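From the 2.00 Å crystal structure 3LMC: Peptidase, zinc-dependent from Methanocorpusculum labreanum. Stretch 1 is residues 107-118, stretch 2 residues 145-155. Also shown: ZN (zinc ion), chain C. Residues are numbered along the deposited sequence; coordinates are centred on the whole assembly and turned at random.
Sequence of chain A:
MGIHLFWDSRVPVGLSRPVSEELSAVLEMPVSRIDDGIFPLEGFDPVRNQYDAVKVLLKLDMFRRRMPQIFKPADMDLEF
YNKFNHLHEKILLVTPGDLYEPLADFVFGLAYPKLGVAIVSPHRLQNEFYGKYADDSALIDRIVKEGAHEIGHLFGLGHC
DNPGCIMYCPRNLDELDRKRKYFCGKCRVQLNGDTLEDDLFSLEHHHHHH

Stretch 1, residues 107-118: VFGLAYPKLGVA
Stretch 2, residues 145-155: KEGAHEIGHLF

How do the two stretches lie against each other? Strand 109-112 runs nearly parallel to helix 145-154, their axes 16° apart and 7.5 Å at closest approach. A 3-10 turn at Pro 113 and Lys 114 then leads back into strand 117-118, closed by Tyr 112 N to Val 117 O at 2.8 Å; Gly 116 allows the turn with phi/psi 53/40. In register, Ala 111 CA sits 5.4 Å from Glu 150 CA, and Pro 113 CA 4.3 Å from Leu 154 CA.

What provides the apolar packing? Leu 154, which loses most area here, has chi1 -97° and chi2 25°, both between wells. Its CB points sideways, but its methyls reach the hairpin: CD1 lies 3.8 Å from Ala 111 CB and 3.6 Å from Pro 113 CA, while CD2 lies 3.6 Å from Ala 118 CB. Small alanines, both pointing toward the helix, let it come close; Ala 111 CB also meets His 153 CB at 3.7 Å.

Where do the glutamates go? No direct hydrogen bond crosses the interface. Glu 150 (m, m) brings OE2 within 2.9 Å of Gly 109 C, and Glu 146 (t, p) puts OE2 3.4 Å from Gly 109 N at a poor angle. Gly 109, extended at -172/178, leaves room for both: an ideal CB would lie 2.6 Å from Glu 150 OE2 and 2.9 Å from Glu 146 OE2.

What do water and zinc add? Water 1 bridges the stretches, donating to Pro 113 O at 2.6 Å and Leu 154 O at 2.8 Å. On the helix, His 149 NE2 (chi1 t) and His 153 NE2 (chi1 m) each bind ZN at 2.2 Å, one turn apart. Water 2 completes a link, 2.4 Å from ZN and donating to Glu 150 OE1 at 2.9 Å.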

# COMPACT_ATOMS: atom_id res chain seq x y z
N VAL A 107 -4.88 11.67 -0.89
CA VAL A 107 -5.32 10.28 -0.92
C VAL A 107 -4.73 9.56 0.29
O VAL A 107 -3.68 9.95 0.78
CB VAL A 107 -4.90 9.56 -2.25
CG1 VAL A 107 -5.51 10.25 -3.46
CG2 VAL A 107 -3.39 9.52 -2.39
N PHE A 108 -5.42 8.53 0.78
CA PHE A 108 -4.83 7.64 1.78
C PHE A 108 -3.84 6.68 1.10
O PHE A 108 -2.93 6.14 1.73
CB PHE A 108 -5.91 6.79 2.48
CG PHE A 108 -6.97 7.58 3.22
CD1 PHE A 108 -6.64 8.38 4.29
CD2 PHE A 108 -8.31 7.47 2.86
CE1 PHE A 108 -7.62 9.09 5.00
CE2 PHE A 108 -9.29 8.17 3.54
CZ PHE A 108 -8.95 8.98 4.62
N GLY A 109 -4.01 6.47 -0.20
CA GLY A 109 -3.14 5.56 -0.93
C GLY A 109 -3.39 5.62 -2.42
O GLY A 109 -4.28 6.33 -2.87
N LEU A 110 -2.61 4.86 -3.20
CA LEU A 110 -2.74 4.88 -4.64
C LEU A 110 -2.04 3.66 -5.21
O LEU A 110 -1.12 3.13 -4.60
CB LEU A 110 -2.09 6.15 -5.20
CG LEU A 110 -2.40 6.51 -6.64
CD1 LEU A 110 -3.89 6.81 -6.77
CD2 LEU A 110 -1.59 7.70 -7.07
N ALA A 111 -2.48 3.22 -6.39
CA ALA A 111 -1.88 2.03 -7.00
C ALA A 111 -1.56 2.33 -8.45
O ALA A 111 -2.23 3.15 -9.08
CB ALA A 111 -2.84 0.85 -6.91
N TYR A 112 -0.51 1.69 -8.97
CA TYR A 112 -0.13 1.78 -10.37
C TYR A 112 -0.12 0.35 -10.91
O TYR A 112 0.93 -0.28 -10.97
CB TYR A 112 1.25 2.40 -10.52
CG TYR A 112 1.56 2.96 -11.91
CD1 TYR A 112 2.09 4.23 -12.06
CD2 TYR A 112 1.30 2.21 -13.05
CE1 TYR A 112 2.38 4.76 -13.31
CE2 TYR A 112 1.58 2.73 -14.32
CZ TYR A 112 2.12 4.00 -14.44
OH TYR A 112 2.40 4.53 -15.68
N PRO A 113 -1.30 -0.16 -11.27
CA PRO A 113 -1.46 -1.58 -11.57
C PRO A 113 -0.49 -2.07 -12.64
O PRO A 113 0.04 -3.18 -12.54
CB PRO A 113 -2.90 -1.67 -12.09
CG PRO A 113 -3.60 -0.52 -11.43
CD PRO A 113 -2.56 0.58 -11.41
N LYS A 114 -0.23 -1.23 -13.63
CA LYS A 114 0.62 -1.62 -14.74
C LYS A 114 2.05 -1.95 -14.27
O LYS A 114 2.69 -2.86 -14.82
CB LYS A 114 0.61 -0.56 -15.84
CG LYS A 114 1.31 -0.99 -17.12
CD LYS A 114 1.40 0.16 -18.13
CE LYS A 114 2.05 -0.30 -19.43
NZ LYS A 114 2.07 0.77 -20.47
N LEU A 115 2.55 -1.24 -13.26
CA LEU A 115 3.90 -1.49 -12.74
C LEU A 115 3.93 -2.29 -11.42
O LEU A 115 4.99 -2.42 -10.79
CB LEU A 115 4.67 -0.19 -12.57
CG LEU A 115 4.88 0.68 -13.80
CD1 LEU A 115 5.73 1.90 -13.43
CD2 LEU A 115 5.50 -0.11 -14.94
N GLY A 116 2.80 -2.85 -11.01
CA GLY A 116 2.78 -3.64 -9.80
C GLY A 116 3.36 -2.92 -8.59
O GLY A 116 4.07 -3.53 -7.78
N VAL A 117 3.08 -1.63 -8.45
CA VAL A 117 3.49 -0.89 -7.24
C VAL A 117 2.31 -0.12 -6.66
O VAL A 117 1.50 0.43 -7.40
CB VAL A 117 4.62 0.12 -7.52
CG1 VAL A 117 5.95 -0.60 -7.79
CG2 VAL A 117 4.23 1.07 -8.68
N ALA A 118 2.25 -0.06 -5.34
CA ALA A 118 1.18 0.66 -4.66
C ALA A 118 1.74 1.36 -3.43
O ALA A 118 2.88 1.09 -3.00
CB ALA A 118 0.05 -0.29 -4.27
N LYS A 145 -6.65 -2.30 5.84
CA LYS A 145 -7.82 -2.13 4.99
C LYS A 145 -7.51 -1.34 3.71
O LYS A 145 -7.97 -1.68 2.63
CB LYS A 145 -8.90 -1.40 5.77
CG LYS A 145 -9.59 -2.23 6.85
CD LYS A 145 -10.43 -1.29 7.70
CE LYS A 145 -11.24 -2.03 8.73
NZ LYS A 145 -12.23 -1.08 9.33
N GLU A 146 -6.71 -0.28 3.85
CA GLU A 146 -6.40 0.56 2.69
C GLU A 146 -5.24 -0.05 1.92
O GLU A 146 -5.15 0.09 0.70
CB GLU A 146 -6.09 2.00 3.12
CG GLU A 146 -5.52 2.87 2.02
CD GLU A 146 -6.54 3.24 0.95
OE1 GLU A 146 -7.74 2.92 1.13
OE2 GLU A 146 -6.15 3.86 -0.06
N GLY A 147 -4.36 -0.75 2.63
CA GLY A 147 -3.30 -1.50 1.98
C GLY A 147 -3.81 -2.67 1.14
O GLY A 147 -3.34 -2.88 0.02
N ALA A 148 -4.77 -3.44 1.66
CA ALA A 148 -5.32 -4.55 0.89
C ALA A 148 -6.11 -4.02 -0.30
O ALA A 148 -6.19 -4.65 -1.35
CB ALA A 148 -6.18 -5.46 1.77
N HIS A 149 -6.70 -2.84 -0.13
CA HIS A 149 -7.42 -2.16 -1.21
C HIS A 149 -6.48 -1.87 -2.38
O HIS A 149 -6.71 -2.32 -3.50
CB HIS A 149 -8.01 -0.85 -0.68
CG HIS A 149 -8.68 -0.03 -1.73
ND1 HIS A 149 -10.05 -0.04 -1.93
CD2 HIS A 149 -8.18 0.84 -2.64
CE1 HIS A 149 -10.35 0.78 -2.92
NE2 HIS A 149 -9.24 1.32 -3.37
N GLU A 150 -5.41 -1.12 -2.12
CA GLU A 150 -4.42 -0.79 -3.12
C GLU A 150 -3.84 -2.03 -3.78
O GLU A 150 -3.68 -2.05 -4.99
CB GLU A 150 -3.28 0.03 -2.51
CG GLU A 150 -3.72 1.31 -1.80
CD GLU A 150 -4.62 2.19 -2.65
OE1 GLU A 150 -4.90 1.84 -3.81
OE2 GLU A 150 -5.05 3.24 -2.15
N ILE A 151 -3.52 -3.05 -2.99
CA ILE A 151 -2.96 -4.29 -3.51
C ILE A 151 -3.96 -5.07 -4.37
O ILE A 151 -3.57 -5.76 -5.31
CB ILE A 151 -2.47 -5.22 -2.38
CG1 ILE A 151 -1.16 -4.68 -1.78
CG2 ILE A 151 -2.22 -6.62 -2.94
CD1 ILE A 151 -0.74 -5.38 -0.47
N GLY A 152 -5.24 -4.96 -4.02
CA GLY A 152 -6.28 -5.55 -4.84
C GLY A 152 -6.23 -4.96 -6.24
O GLY A 152 -6.29 -5.70 -7.21
N HIS A 153 -6.11 -3.64 -6.34
CA HIS A 153 -5.93 -2.97 -7.64
C HIS A 153 -4.77 -3.57 -8.46
O HIS A 153 -4.86 -3.74 -9.66
CB HIS A 153 -5.61 -1.50 -7.45
CG HIS A 153 -6.78 -0.66 -7.05
ND1 HIS A 153 -8.01 -0.77 -7.66
CD2 HIS A 153 -6.89 0.33 -6.14
CE1 HIS A 153 -8.84 0.11 -7.13
NE2 HIS A 153 -8.18 0.79 -6.20
N LEU A 154 -3.66 -3.86 -7.80
CA LEU A 154 -2.52 -4.45 -8.49
C LEU A 154 -2.90 -5.79 -9.14
O LEU A 154 -2.25 -6.25 -10.09
CB LEU A 154 -1.35 -4.60 -7.51
CG LEU A 154 -0.30 -3.49 -7.53
CD1 LEU A 154 -0.83 -2.15 -8.03
CD2 LEU A 154 0.40 -3.35 -6.19
N PHE A 155 -3.96 -6.42 -8.64
CA PHE A 155 -4.40 -7.69 -9.20
C PHE A 155 -5.58 -7.54 -10.17
O PHE A 155 -6.16 -8.52 -10.59
CB PHE A 155 -4.73 -8.69 -8.09
CG PHE A 155 -3.51 -9.27 -7.45
CD1 PHE A 155 -2.91 -10.41 -7.98
CD2 PHE A 155 -2.94 -8.68 -6.32
CE1 PHE A 155 -1.78 -10.95 -7.38
CE2 PHE A 155 -1.81 -9.21 -5.73
CZ PHE A 155 -1.23 -10.35 -6.25
ZN ZN C . -8.81 2.60 -5.11
O HOH W 1 0.16 -5.14 -10.87
O HOH W 2 -6.78 3.79 -4.85